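Local coordinates for protein N-acetylglucosamine-6-phosphate deacetylase (Thermotoga maritima, PDB 1O12) that probably catalyses the metal-dependent deacetylation of N-acetylglucosamine-6-phosphate in carbohydrate metabolism, at residues Ile14-Leu19 with Ile48-Leu53; Ile20-Asp25 with Arg342-Glu347; Gly37-Val42 with Glu347-Asp352; Val87-Ala92 with Thr365-Glu370. All coordinates share one frame; numbering follows the deposited sequence.

How the contacts relate
Contacts 1 to 3 join parts of the small β-domain, built from both ends of the chain, and contact 4 sets it against strand 87-93 of the TIM-barrel-like body that bears the metal site. Contacts 1 and 2 share strand 18-22, with centres about 14 Å apart. Contacts 2 and 3 meet at E347, centres about 9 Å apart, and use successive parts of the loop between helix 322-336 and strand 353-356. Contact 4 lies deepest, its centre about 13 Å from that of the chain against about 27 Å for contact 1; it joins contact 3 through the R350-E368 salt bridge. Contact 1 closes before contact 4 opens, whereas contacts 2, 3 and 4 bring late segments back onto early ones.

Contact 1: residues Ile14-Leu19 with Ile48-Leu53; sequences IVEKVL and IPRGVL
The side chain of R50 runs back over V15, E16 and K17, crossing each at about a right angle. Its NE gives a weak hydrogen bond to E16 O (3.4 Å), which lies at the edge of the guanidinium and in its plane, while V15 CG1 stands over one face, 4.2 Å from R50 NH2. CG anti to the backbone N (chi1 -174°) starts the chain in this direction, before bends at chi2 and chi3. K17 brings its NZ to 3.7 Å from R50 CB; the like charge at R50 NE probably makes this approach less favourable. At the root of this side chain, R50 N donates to K17 O at 2.7 Å. K17 and V18 both face G30 in a G1 β-bulge, the corner where strand 14-16 gives way to strand 18-22 in the small β-domain beside the barrel. Beyond it L19 pairs in parallel with V52: L19 N donates to G51 O (2.8 Å), and L53 N to L19 O (3.0 Å). The L19 and V52 side chains lie side by side on one face of the sheet, with L19 CD1 4.2 Å from V52 CG2. On the buried side V15 and L53 meet tip to tip, and V18 CG2 packs against L53 CB.

Contact 2: residues Ile20-Asp25 with Arg342-Glu347; sequences IVDPID and RGRIAE
The carboxylate of D22 takes the R344 side chain side-on and receives the backbone N-H of the next residue, I345. CG anti to the backbone N (chi1 -175°) carries the carboxylate to the loop, where OD1 accepts from R344 NE at 2.8 Å through its syn lone pair and from I345 N at 2.9 Å through its anti lone pair, the latter bond almost straight at 174°. OD2 accepts from R344 NH2 at 3.2 Å, so the two nitrogens grip one oxygen each although the carboxylate and guanidinium planes stand 51° apart. OD2 also takes D25 N (2.9 Å) on its anti lone pair, and I24 N from above the carboxylate plane. R344 bends at chi2 and chi3 to fold its guanidinium back, where I24 CD1 sits over the centre of one face and D25 OD2 lies at the edge, 3.6 Å from R344 NH2. A water bridges D25 OD2 and I345 O. Away from the charges, I20 CG2 packs on I345 CG2 at 3.7 Å. An alanine in place of D22 would probably leave the R344 guanidinium without its main counter-charge and three backbone N-H groups without their acceptor. The bonds from I24 N and D25 N make an Asx turn within an Asx motif at the end of strand 18-22; D22 and D25 with R344 form a salt-bridge network joining the β-domain to the loop after helix 322-336.

Contact 3: residues Gly37-Val42 with Glu347-Asp352; sequences GKIVKV and EGTRAD
T349 O receives I39 N at 2.8 Å, nearly in line with its carbonyl bond, and the CA-H of K38 also approaches this oxygen. Two further backbone bonds flank it: A351 N donates to G37 O at 2.8 Å from above the carbonyl plane, and G348 N to I39 O at 2.9 Å. The bonds to T349 O and G37 O bridge K38 with R350, and all three fasten the irregular loop 347-352 to strand 38-44. At the far end the loop uses a side chain instead. E347, extended beyond CG (chi2 165°), lies alongside K41 and places OE2 2.9 Å from V42 N, which it meets with its anti lone pair. On its way to V42 the chain passes the V40 carbonyl, with E347 CG 3.3 Å from V40 O. V40 and K41 both face E33 across the sheet, a classic β-bulge, and K41 NZ turns to E33 in a salt bridge. On the buried side I39 CG1 packs on A351 CB at 3.9 Å, and I39 CD1 touches T349 OG1 at 3.6 Å, a hydroxyl that is itself bonded to A346 O. At G348 a β-carbon would be jammed against E347 O. The chemistry is therefore mainly that of backbone amides, with one carboxylate standing in for a carbonyl as acceptor; the V42 N-H would probably favour E347 in its charged form.

Contact 4: residues Val87-Ala92 with Thr365-Glu370; sequences VTTFLA and TIKEGE
T88 CG2 presses against T365 CG2 at 3.5 Å, and the same methyl lies 3.5 Å from I366 O; this is the tight part of the contact. The two threonines slide past each other in opposite directions. T88 CG2 is anti to the carbonyl carbon (chi1 of the hydroxyl 53°) and T365 CG2 anti to the backbone N, which sets methyl against methyl, while T365 OG1 bonds to Y83 O. Beside them K367, bent at chi2 and chi4, carries its aliphatic part past T88, with CG 4.2 Å from T88 CB. Its NZ comes 3.2 Å from T88 O and makes a salt bridge with D352. Strand 87-93 belongs to the barrel of the amidohydrolase fold, pairing in parallel with 52-59 and 121-127, whereas strand 362-367 belongs to the C-terminal part of the small β-domain; the two short segments approach to 7.4 Å between axes, at 46°, without pairing. An alanine in place of K367 would probably leave the D352 carboxylate short of its ammonium partner and open a gap beside T88 O. The contact thins out past K367, where the chain turns away from the barrel strand: K367 N and E370 O bond at 3.0 Å, and E370 N and K367 O at 3.1 Å, closing a two-residue hairpin turn through E368 and G369 that carries E370 to the solvent-exposed side.

Contact 1: residues Ile14-Leu19 with Ile48-Leu53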
loop_
_atom_site.group_PDB
_atom_site.type_symbol
_atom_site.label_atom_id
_atom_site.label_comp_id
_atom_site.label_asym_id
_atom_site.label_seq_id
_atom_site.Cartn_x
_atom_site.Cartn_y
_atom_site.Cartn_z
ATOM N N ILE A 14 -11.964 -14.517 -40.062
ATOM C CA ILE A 14 -11.670 -13.093 -40.025
ATOM C C ILE A 14 -12.664 -12.267 -39.192
ATOM O O ILE A 14 -13.879 -12.390 -39.355
ATOM C CB ILE A 14 -11.567 -12.542 -41.463
ATOM C CG1 ILE A 14 -11.267 -11.050 -41.442
ATOM C CG2 ILE A 14 -12.847 -12.782 -42.203
ATOM C CD1 ILE A 14 -10.538 -10.600 -42.713
ATOM N N VAL A 15 -12.154 -11.455 -38.266
ATOM C CA VAL A 15 -13.030 -10.610 -37.442
ATOM C C VAL A 15 -12.685 -9.194 -37.858
ATOM O O VAL A 15 -11.549 -8.769 -37.688
ATOM C CB VAL A 15 -12.743 -10.780 -35.938
ATOM C CG1 VAL A 15 -13.728 -9.971 -35.124
ATOM C CG2 VAL A 15 -12.812 -12.242 -35.559
ATOM N N GLU A 16 -13.655 -8.473 -38.411
ATOM C CA GLU A 16 -13.408 -7.110 -38.891
ATOM C C GLU A 16 -14.082 -5.976 -38.140
ATOM O O GLU A 16 -15.031 -6.184 -37.391
ATOM C CB GLU A 16 -13.781 -6.974 -40.383
ATOM C CG GLU A 16 -15.246 -7.313 -40.729
ATOM C CD GLU A 16 -15.617 -7.007 -42.204
ATOM O OE1 GLU A 16 -14.748 -7.234 -43.093
ATOM O OE2 GLU A 16 -16.776 -6.546 -42.460
ATOM N N LYS A 17 -13.557 -4.776 -38.368
ATOM C CA LYS A 17 -14.067 -3.553 -37.791
ATOM C C LYS A 17 -14.284 -3.689 -36.289
ATOM O O LYS A 17 -15.405 -3.516 -35.788
ATOM C CB LYS A 17 -15.395 -3.175 -38.465
ATOM C CG LYS A 17 -15.352 -3.057 -39.990
ATOM C CD LYS A 17 -16.739 -2.718 -40.559
ATOM C CE LYS A 17 -17.806 -3.783 -40.223
ATOM N NZ LYS A 17 -18.156 -3.893 -38.767
ATOM N N VAL A 18 -13.218 -4.000 -35.564
ATOM C CA VAL A 18 -13.362 -4.149 -34.126
ATOM C C VAL A 18 -12.367 -3.336 -33.344
ATOM O O VAL A 18 -11.358 -2.873 -33.877
ATOM C CB VAL A 18 -13.227 -5.651 -33.670
ATOM C CG1 VAL A 18 -14.480 -6.386 -33.997
ATOM C CG2 VAL A 18 -12.007 -6.328 -34.318
ATOM N N LEU A 19 -12.670 -3.150 -32.073
ATOM C CA LEU A 19 -11.759 -2.456 -31.196
ATOM C C LEU A 19 -10.818 -3.563 -30.721
ATOM O O LEU A 19 -11.135 -4.281 -29.786
ATOM C CB LEU A 19 -12.501 -1.883 -29.999
ATOM C CG LEU A 19 -11.794 -0.692 -29.360
ATOM C CD1 LEU A 19 -12.499 -0.362 -28.019
ATOM C CD2 LEU A 19 -10.336 -0.984 -29.141
ATOM N N ILE A 48 -15.122 2.752 -37.836
ATOM C CA ILE A 48 -15.974 2.745 -36.633
ATOM C C ILE A 48 -16.203 1.311 -36.157
ATOM O O ILE A 48 -16.798 0.497 -36.864
ATOM C CB ILE A 48 -17.363 3.437 -36.890
ATOM C CG1 ILE A 48 -17.869 3.123 -38.308
ATOM C CG2 ILE A 48 -17.246 4.944 -36.682
ATOM C CD1 ILE A 48 -19.104 3.930 -38.737
ATOM N N PRO A 49 -15.732 0.993 -34.941
ATOM C CA PRO A 49 -15.812 -0.310 -34.267
ATOM C C PRO A 49 -17.173 -0.960 -34.072
ATOM O O PRO A 49 -18.156 -0.304 -33.748
ATOM C CB PRO A 49 -15.117 -0.055 -32.943
ATOM C CG PRO A 49 -14.152 1.022 -33.270
ATOM C CD PRO A 49 -14.957 1.946 -34.134
ATOM N N ARG A 50 -17.176 -2.281 -34.248
ATOM C CA ARG A 50 -18.343 -3.162 -34.143
ATOM C C ARG A 50 -18.522 -3.654 -32.698
ATOM O O ARG A 50 -19.639 -3.833 -32.210
ATOM C CB ARG A 50 -18.129 -4.371 -35.094
ATOM C CG ARG A 50 -19.309 -5.365 -35.247
ATOM C CD ARG A 50 -18.911 -6.881 -35.100
ATOM N NE ARG A 50 -17.968 -7.392 -36.110
ATOM C CZ ARG A 50 -17.966 -8.648 -36.570
ATOM N NH1 ARG A 50 -18.862 -9.531 -36.119
ATOM N NH2 ARG A 50 -17.072 -9.027 -37.482
ATOM N N GLY A 51 -17.404 -3.888 -32.031
ATOM C CA GLY A 51 -17.414 -4.361 -30.664
ATOM C C GLY A 51 -15.968 -4.409 -30.193
ATOM O O GLY A 51 -15.067 -3.823 -30.827
ATOM N N VAL A 52 -15.729 -5.090 -29.082
ATOM C CA VAL A 52 -14.372 -5.191 -28.561
ATOM C C VAL A 52 -13.884 -6.610 -28.742
ATOM O O VAL A 52 -14.652 -7.552 -28.601
ATOM C CB VAL A 52 -14.311 -4.824 -27.041
ATOM C CG1 VAL A 52 -12.866 -4.808 -26.564
ATOM C CG2 VAL A 52 -14.971 -3.482 -26.801
ATOM N N LEU A 53 -12.612 -6.756 -29.079
ATOM C CA LEU A 53 -12.012 -8.082 -29.249
ATOM C C LEU A 53 -10.822 -8.117 -28.300
ATOM O O LEU A 53 -9.945 -7.244 -28.364
ATOM C CB LEU A 53 -11.511 -8.290 -30.670
ATOM C CG LEU A 53 -11.155 -9.748 -30.986
ATOM C CD1 LEU A 53 -12.440 -10.521 -31.185
ATOM C CD2 LEU A 53 -10.287 -9.862 -32.258
#

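Contact 2: residues Ile20-Asp25 with Arg342-Glu347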
loop_
_atom_site.group_PDB
_atom_site.type_symbol
_atom_site.label_atom_id
_atom_site.label_comp_id
_atom_site.label_asym_id
_atom_site.label_seq_id
_atom_site.Cartn_x
_atom_site.Cartn_y
_atom_site.Cartn_z
ATOM N N ILE A 20 -9.680 -3.710 -31.393
ATOM C CA ILE A 20 -8.681 -4.724 -31.050
ATOM C C ILE A 20 -7.935 -4.333 -29.768
ATOM O O ILE A 20 -7.459 -3.204 -29.636
ATOM C CB ILE A 20 -7.644 -4.862 -32.164
ATOM C CG1 ILE A 20 -8.352 -5.192 -33.474
ATOM C CG2 ILE A 20 -6.586 -5.924 -31.785
ATOM C CD1 ILE A 20 -7.469 -4.901 -34.718
ATOM N N VAL A 21 -7.802 -5.269 -28.843
ATOM C CA VAL A 21 -7.125 -4.953 -27.614
ATOM C C VAL A 21 -6.019 -5.922 -27.306
ATOM O O VAL A 21 -6.278 -7.081 -27.014
ATOM C CB VAL A 21 -8.096 -4.961 -26.428
ATOM C CG1 VAL A 21 -7.407 -4.475 -25.204
ATOM C CG2 VAL A 21 -9.335 -4.126 -26.745
ATOM N N ASP A 22 -4.785 -5.436 -27.383
ATOM C CA ASP A 22 -3.601 -6.219 -27.072
ATOM C C ASP A 22 -2.934 -5.573 -25.830
ATOM O O ASP A 22 -2.806 -4.350 -25.738
ATOM C CB ASP A 22 -2.628 -6.226 -28.267
ATOM C CG ASP A 22 -1.430 -7.140 -28.046
ATOM O OD1 ASP A 22 -1.602 -8.368 -28.071
ATOM O OD2 ASP A 22 -0.315 -6.628 -27.829
ATOM N N PRO A 23 -2.501 -6.391 -24.871
ATOM C CA PRO A 23 -1.852 -5.950 -23.634
ATOM C C PRO A 23 -0.593 -5.153 -23.894
ATOM O O PRO A 23 -0.183 -4.352 -23.065
ATOM C CB PRO A 23 -1.477 -7.247 -22.939
ATOM C CG PRO A 23 -2.331 -8.288 -23.603
ATOM C CD PRO A 23 -2.407 -7.847 -25.017
ATOM N N ILE A 24 0.039 -5.391 -25.034
ATOM C CA ILE A 24 1.295 -4.717 -25.326
ATOM C C ILE A 24 1.230 -3.642 -26.394
ATOM O O ILE A 24 1.799 -2.573 -26.242
ATOM C CB ILE A 24 2.374 -5.761 -25.706
ATOM C CG1 ILE A 24 2.726 -6.599 -24.474
ATOM C CG2 ILE A 24 3.631 -5.073 -26.217
ATOM C CD1 ILE A 24 3.662 -7.738 -24.791
ATOM N N ASP A 25 0.524 -3.927 -27.472
ATOM C CA ASP A 25 0.412 -2.984 -28.551
ATOM C C ASP A 25 -0.705 -1.973 -28.340
ATOM O O ASP A 25 -0.881 -1.072 -29.150
ATOM C CB ASP A 25 0.232 -3.743 -29.883
ATOM C CG ASP A 25 1.433 -4.619 -30.216
ATOM O OD1 ASP A 25 2.584 -4.181 -29.943
ATOM O OD2 ASP A 25 1.238 -5.736 -30.751
ATOM N N ARG A 342 -0.325 -17.101 -26.006
ATOM C CA ARG A 342 -1.693 -16.876 -25.554
ATOM C C ARG A 342 -1.687 -15.480 -24.920
ATOM O O ARG A 342 -0.627 -14.902 -24.738
ATOM C CB ARG A 342 -2.054 -17.923 -24.503
ATOM C CG ARG A 342 -3.305 -18.713 -24.754
ATOM C CD ARG A 342 -3.154 -19.656 -25.918
ATOM N NE ARG A 342 -2.184 -20.727 -25.678
ATOM C CZ ARG A 342 -2.317 -21.675 -24.757
ATOM N NH1 ARG A 342 -3.387 -21.690 -23.969
ATOM N NH2 ARG A 342 -1.388 -22.620 -24.635
ATOM N N GLY A 343 -2.862 -14.946 -24.606
ATOM C CA GLY A 343 -2.960 -13.638 -23.966
ATOM C C GLY A 343 -2.577 -12.473 -24.859
ATOM O O GLY A 343 -2.248 -11.388 -24.390
ATOM N N ARG A 344 -2.637 -12.696 -26.161
ATOM C CA ARG A 344 -2.270 -11.672 -27.113
ATOM C C ARG A 344 -3.141 -11.743 -28.355
ATOM O O ARG A 344 -3.787 -12.759 -28.631
ATOM C CB ARG A 344 -0.809 -11.871 -27.549
ATOM C CG ARG A 344 0.243 -11.764 -26.435
ATOM C CD ARG A 344 0.389 -10.327 -25.982
ATOM N NE ARG A 344 0.774 -9.399 -27.053
ATOM C CZ ARG A 344 1.963 -9.377 -27.669
ATOM N NH1 ARG A 344 2.920 -10.247 -27.335
ATOM N NH2 ARG A 344 2.210 -8.448 -28.604
ATOM N N ILE A 345 -3.162 -10.627 -29.074
ATOM C CA ILE A 345 -3.835 -10.516 -30.351
ATOM C C ILE A 345 -2.731 -9.909 -31.186
ATOM O O ILE A 345 -2.722 -8.709 -31.445
ATOM C CB ILE A 345 -5.027 -9.546 -30.393
ATOM C CG1 ILE A 345 -6.157 -10.029 -29.475
ATOM C CG2 ILE A 345 -5.548 -9.482 -31.850
ATOM C CD1 ILE A 345 -7.460 -9.216 -29.623
ATOM N N ALA A 346 -1.790 -10.760 -31.566
ATOM C CA ALA A 346 -0.643 -10.375 -32.373
ATOM C C ALA A 346 -0.304 -11.516 -33.345
ATOM O O ALA A 346 -0.515 -12.692 -33.062
ATOM C CB ALA A 346 0.562 -10.077 -31.454
ATOM N N GLU A 347 0.240 -11.164 -34.492
ATOM C CA GLU A 347 0.614 -12.164 -35.471
ATOM C C GLU A 347 1.562 -13.223 -34.916
ATOM O O GLU A 347 2.563 -12.907 -34.275
ATOM C CB GLU A 347 1.217 -11.471 -36.682
ATOM C CG GLU A 347 0.135 -10.894 -37.559
ATOM C CD GLU A 347 0.640 -9.895 -38.572
ATOM O OE1 GLU A 347 1.791 -10.083 -39.046
ATOM O OE2 GLU A 347 -0.127 -8.942 -38.895
HETATM O O HOH W 1 -0.923 -6.783 -32.316
#

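Contact 3: residues Gly37-Val42 with Glu347-Asp352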
loop_
_atom_site.group_PDB
_atom_site.type_symbol
_atom_site.label_atom_id
_atom_site.label_comp_id
_atom_site.label_asym_id
_atom_site.label_seq_id
_atom_site.Cartn_x
_atom_site.Cartn_y
_atom_site.Cartn_z
ATOM N N GLY A 37 -6.622 -21.845 -36.084
ATOM C CA GLY A 37 -6.239 -21.556 -34.708
ATOM C C GLY A 37 -5.067 -20.636 -34.446
ATOM O O GLY A 37 -4.625 -20.497 -33.307
ATOM N N LYS A 38 -4.573 -19.988 -35.486
ATOM C CA LYS A 38 -3.442 -19.103 -35.322
ATOM C C LYS A 38 -3.747 -17.742 -35.925
ATOM O O LYS A 38 -4.259 -17.637 -37.029
ATOM C CB LYS A 38 -2.235 -19.743 -36.001
ATOM C CG LYS A 38 -0.917 -19.016 -35.862
ATOM C CD LYS A 38 0.183 -19.838 -36.559
ATOM C CE LYS A 38 1.422 -18.999 -36.881
ATOM N NZ LYS A 38 1.108 -17.796 -37.745
ATOM N N ILE A 39 -3.463 -16.690 -35.176
ATOM C CA ILE A 39 -3.667 -15.333 -35.666
ATOM C C ILE A 39 -2.527 -15.070 -36.647
ATOM O O ILE A 39 -1.355 -15.109 -36.268
ATOM C CB ILE A 39 -3.591 -14.333 -34.507
ATOM C CG1 ILE A 39 -4.742 -14.594 -33.540
ATOM C CG2 ILE A 39 -3.611 -12.923 -35.031
ATOM C CD1 ILE A 39 -4.557 -13.928 -32.193
ATOM N N VAL A 40 -2.869 -14.827 -37.908
ATOM C CA VAL A 40 -1.858 -14.576 -38.928
ATOM C C VAL A 40 -1.809 -13.135 -39.393
ATOM O O VAL A 40 -0.898 -12.748 -40.110
ATOM C CB VAL A 40 -2.066 -15.455 -40.191
ATOM C CG1 VAL A 40 -1.659 -16.877 -39.907
ATOM C CG2 VAL A 40 -3.543 -15.386 -40.649
ATOM N N LYS A 41 -2.781 -12.327 -39.007
ATOM C CA LYS A 41 -2.746 -10.940 -39.447
ATOM C C LYS A 41 -3.574 -10.024 -38.555
ATOM O O LYS A 41 -4.750 -10.286 -38.273
ATOM C CB LYS A 41 -3.235 -10.835 -40.904
ATOM C CG LYS A 41 -2.661 -9.663 -41.678
ATOM C CD LYS A 41 -3.745 -8.841 -42.379
ATOM C CE LYS A 41 -4.531 -9.674 -43.389
ATOM N NZ LYS A 41 -5.777 -8.990 -43.888
ATOM N N VAL A 42 -2.939 -8.954 -38.098
ATOM C CA VAL A 42 -3.601 -7.962 -37.263
ATOM C C VAL A 42 -3.455 -6.646 -38.023
ATOM O O VAL A 42 -2.363 -6.063 -38.050
ATOM C CB VAL A 42 -2.909 -7.844 -35.890
ATOM C CG1 VAL A 42 -3.671 -6.899 -35.006
ATOM C CG2 VAL A 42 -2.825 -9.189 -35.240
ATOM N N GLU A 347 0.240 -11.164 -34.492
ATOM C CA GLU A 347 0.614 -12.164 -35.471
ATOM C C GLU A 347 1.562 -13.223 -34.916
ATOM O O GLU A 347 2.563 -12.907 -34.275
ATOM C CB GLU A 347 1.217 -11.471 -36.682
ATOM C CG GLU A 347 0.135 -10.894 -37.559
ATOM C CD GLU A 347 0.640 -9.895 -38.572
ATOM O OE1 GLU A 347 1.791 -10.083 -39.046
ATOM O OE2 GLU A 347 -0.127 -8.942 -38.895
ATOM N N GLY A 348 1.208 -14.484 -35.143
ATOM C CA GLY A 348 2.025 -15.592 -34.691
ATOM C C GLY A 348 1.525 -16.315 -33.462
ATOM O O GLY A 348 2.031 -17.384 -33.117
ATOM N N THR A 349 0.521 -15.759 -32.797
ATOM C CA THR A 349 0.011 -16.381 -31.582
ATOM C C THR A 349 -1.299 -17.173 -31.762
ATOM O O THR A 349 -1.944 -17.116 -32.814
ATOM C CB THR A 349 -0.181 -15.313 -30.503
ATOM O OG1 THR A 349 -1.254 -14.442 -30.886
ATOM C CG2 THR A 349 1.094 -14.483 -30.342
ATOM N N ARG A 350 -1.682 -17.912 -30.723
ATOM C CA ARG A 350 -2.899 -18.706 -30.753
ATOM C C ARG A 350 -4.177 -17.867 -30.773
ATOM O O ARG A 350 -4.313 -16.880 -30.038
ATOM C CB ARG A 350 -2.947 -19.653 -29.548
ATOM C CG ARG A 350 -1.704 -20.514 -29.392
ATOM C CD ARG A 350 -1.603 -21.604 -30.446
ATOM N NE ARG A 350 -2.212 -22.868 -30.015
ATOM C CZ ARG A 350 -1.785 -23.637 -29.000
ATOM N NH1 ARG A 350 -0.720 -23.294 -28.264
ATOM N NH2 ARG A 350 -2.434 -24.772 -28.725
ATOM N N ALA A 351 -5.131 -18.285 -31.601
ATOM C CA ALA A 351 -6.384 -17.565 -31.683
ATOM C C ALA A 351 -7.396 -17.891 -30.570
ATOM O O ALA A 351 -8.450 -18.454 -30.832
ATOM C CB ALA A 351 -7.026 -17.759 -33.054
ATOM N N ASP A 352 -7.057 -17.567 -29.323
ATOM C CA ASP A 352 -8.019 -17.746 -28.227
ATOM C C ASP A 352 -8.491 -16.301 -28.028
ATOM O O ASP A 352 -7.732 -15.427 -27.576
ATOM C CB ASP A 352 -7.352 -18.305 -26.959
ATOM C CG ASP A 352 -6.978 -19.801 -27.086
ATOM O OD1 ASP A 352 -7.422 -20.454 -28.062
ATOM O OD2 ASP A 352 -6.249 -20.327 -26.203
#

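Contact 4: residues Val87-Ala92 with Thr365-Glu370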
loop_
_atom_site.group_PDB
_atom_site.type_symbol
_atom_site.label_atom_id
_atom_site.label_comp_id
_atom_site.label_asym_id
_atom_site.label_seq_id
_atom_site.Cartn_x
_atom_site.Cartn_y
_atom_site.Cartn_z
ATOM N N VAL A 87 -13.886 -17.263 -21.190
ATOM C CA VAL A 87 -12.717 -17.968 -20.662
ATOM C C VAL A 87 -12.266 -19.097 -21.585
ATOM O O VAL A 87 -13.012 -20.036 -21.844
ATOM C CB VAL A 87 -13.006 -18.592 -19.277
ATOM C CG1 VAL A 87 -11.788 -19.388 -18.815
ATOM C CG2 VAL A 87 -13.358 -17.483 -18.238
ATOM N N THR A 88 -11.040 -19.006 -22.074
ATOM C CA THR A 88 -10.504 -20.015 -22.963
ATOM C C THR A 88 -9.353 -20.857 -22.363
ATOM O O THR A 88 -8.786 -21.711 -23.039
ATOM C CB THR A 88 -10.041 -19.368 -24.265
ATOM O OG1 THR A 88 -9.155 -18.287 -23.970
ATOM C CG2 THR A 88 -11.226 -18.853 -25.045
ATOM N N THR A 89 -8.984 -20.584 -21.118
ATOM C CA THR A 89 -7.958 -21.347 -20.428
ATOM C C THR A 89 -8.292 -21.251 -18.950
ATOM O O THR A 89 -8.505 -20.157 -18.419
ATOM C CB THR A 89 -6.520 -20.801 -20.604
ATOM O OG1 THR A 89 -6.154 -20.793 -21.984
ATOM C CG2 THR A 89 -5.528 -21.699 -19.861
ATOM N N PHE A 90 -8.366 -22.396 -18.289
ATOM C CA PHE A 90 -8.639 -22.402 -16.866
ATOM C C PHE A 90 -7.932 -23.554 -16.156
ATOM O O PHE A 90 -7.408 -24.496 -16.774
ATOM C CB PHE A 90 -10.144 -22.416 -16.599
ATOM C CG PHE A 90 -10.802 -23.779 -16.730
ATOM C CD1 PHE A 90 -11.140 -24.522 -15.584
ATOM C CD2 PHE A 90 -11.183 -24.265 -17.969
ATOM C CE1 PHE A 90 -11.864 -25.726 -15.691
ATOM C CE2 PHE A 90 -11.891 -25.442 -18.081
ATOM C CZ PHE A 90 -12.237 -26.178 -16.938
ATOM N N LEU A 91 -7.892 -23.421 -14.840
ATOM C CA LEU A 91 -7.267 -24.377 -13.953
ATOM C C LEU A 91 -8.328 -24.767 -12.931
ATOM O O LEU A 91 -8.763 -23.937 -12.113
ATOM C CB LEU A 91 -6.070 -23.704 -13.263
ATOM C CG LEU A 91 -4.610 -24.111 -13.480
ATOM C CD1 LEU A 91 -4.352 -24.532 -14.911
ATOM C CD2 LEU A 91 -3.714 -22.939 -13.045
ATOM N N ALA A 92 -8.761 -26.024 -13.018
ATOM C CA ALA A 92 -9.736 -26.604 -12.097
ATOM C C ALA A 92 -8.978 -26.642 -10.778
ATOM O O ALA A 92 -7.971 -27.303 -10.653
ATOM C CB ALA A 92 -10.108 -28.000 -12.557
ATOM N N THR A 365 -16.980 -16.332 -28.191
ATOM C CA THR A 365 -15.709 -16.841 -27.711
ATOM C C THR A 365 -15.123 -17.757 -28.764
ATOM O O THR A 365 -15.832 -18.521 -29.406
ATOM C CB THR A 365 -15.896 -17.604 -26.363
ATOM O OG1 THR A 365 -16.518 -16.730 -25.411
ATOM C CG2 THR A 365 -14.566 -18.077 -25.799
ATOM N N ILE A 366 -13.819 -17.660 -28.945
ATOM C CA ILE A 366 -13.100 -18.458 -29.912
ATOM C C ILE A 366 -11.951 -19.135 -29.205
ATOM O O ILE A 366 -11.204 -18.480 -28.499
ATOM C CB ILE A 366 -12.566 -17.558 -31.025
ATOM C CG1 ILE A 366 -13.772 -16.886 -31.718
ATOM C CG2 ILE A 366 -11.658 -18.357 -31.988
ATOM C CD1 ILE A 366 -13.435 -15.703 -32.578
ATOM N N LYS A 367 -11.823 -20.447 -29.391
ATOM C CA LYS A 367 -10.761 -21.268 -28.783
ATOM C C LYS A 367 -10.095 -21.926 -29.989
ATOM O O LYS A 367 -10.765 -22.619 -30.744
ATOM C CB LYS A 367 -11.394 -22.364 -27.911
ATOM C CG LYS A 367 -10.676 -22.730 -26.645
ATOM C CD LYS A 367 -9.246 -23.119 -26.865
ATOM C CE LYS A 367 -8.583 -23.422 -25.537
ATOM N NZ LYS A 367 -7.162 -22.972 -25.442
ATOM N N GLU A 368 -8.799 -21.722 -30.194
ATOM C CA GLU A 368 -8.173 -22.333 -31.360
ATOM C C GLU A 368 -8.997 -22.077 -32.634
ATOM O O GLU A 368 -9.578 -23.011 -33.185
ATOM C CB GLU A 368 -8.055 -23.851 -31.167
ATOM C CG GLU A 368 -6.814 -24.290 -30.442
ATOM C CD GLU A 368 -5.545 -23.929 -31.203
ATOM O OE1 GLU A 368 -5.300 -24.529 -32.272
ATOM O OE2 GLU A 368 -4.791 -23.042 -30.736
ATOM N N GLY A 369 -9.069 -20.821 -33.079
ATOM C CA GLY A 369 -9.806 -20.480 -34.287
ATOM C C GLY A 369 -11.223 -21.005 -34.491
ATOM O O GLY A 369 -11.824 -20.750 -35.537
ATOM N N GLU A 370 -11.765 -21.732 -33.523
ATOM C CA GLU A 370 -13.129 -22.239 -33.632
ATOM C C GLU A 370 -14.044 -21.502 -32.647
ATOM O O GLU A 370 -13.728 -21.376 -31.458
ATOM C CB GLU A 370 -13.183 -23.744 -33.315
ATOM C CG GLU A 370 -12.312 -24.636 -34.213
ATOM C CD GLU A 370 -12.776 -24.660 -35.674
ATOM O OE1 GLU A 370 -13.986 -24.901 -35.901
ATOM O OE2 GLU A 370 -11.933 -24.452 -36.590
#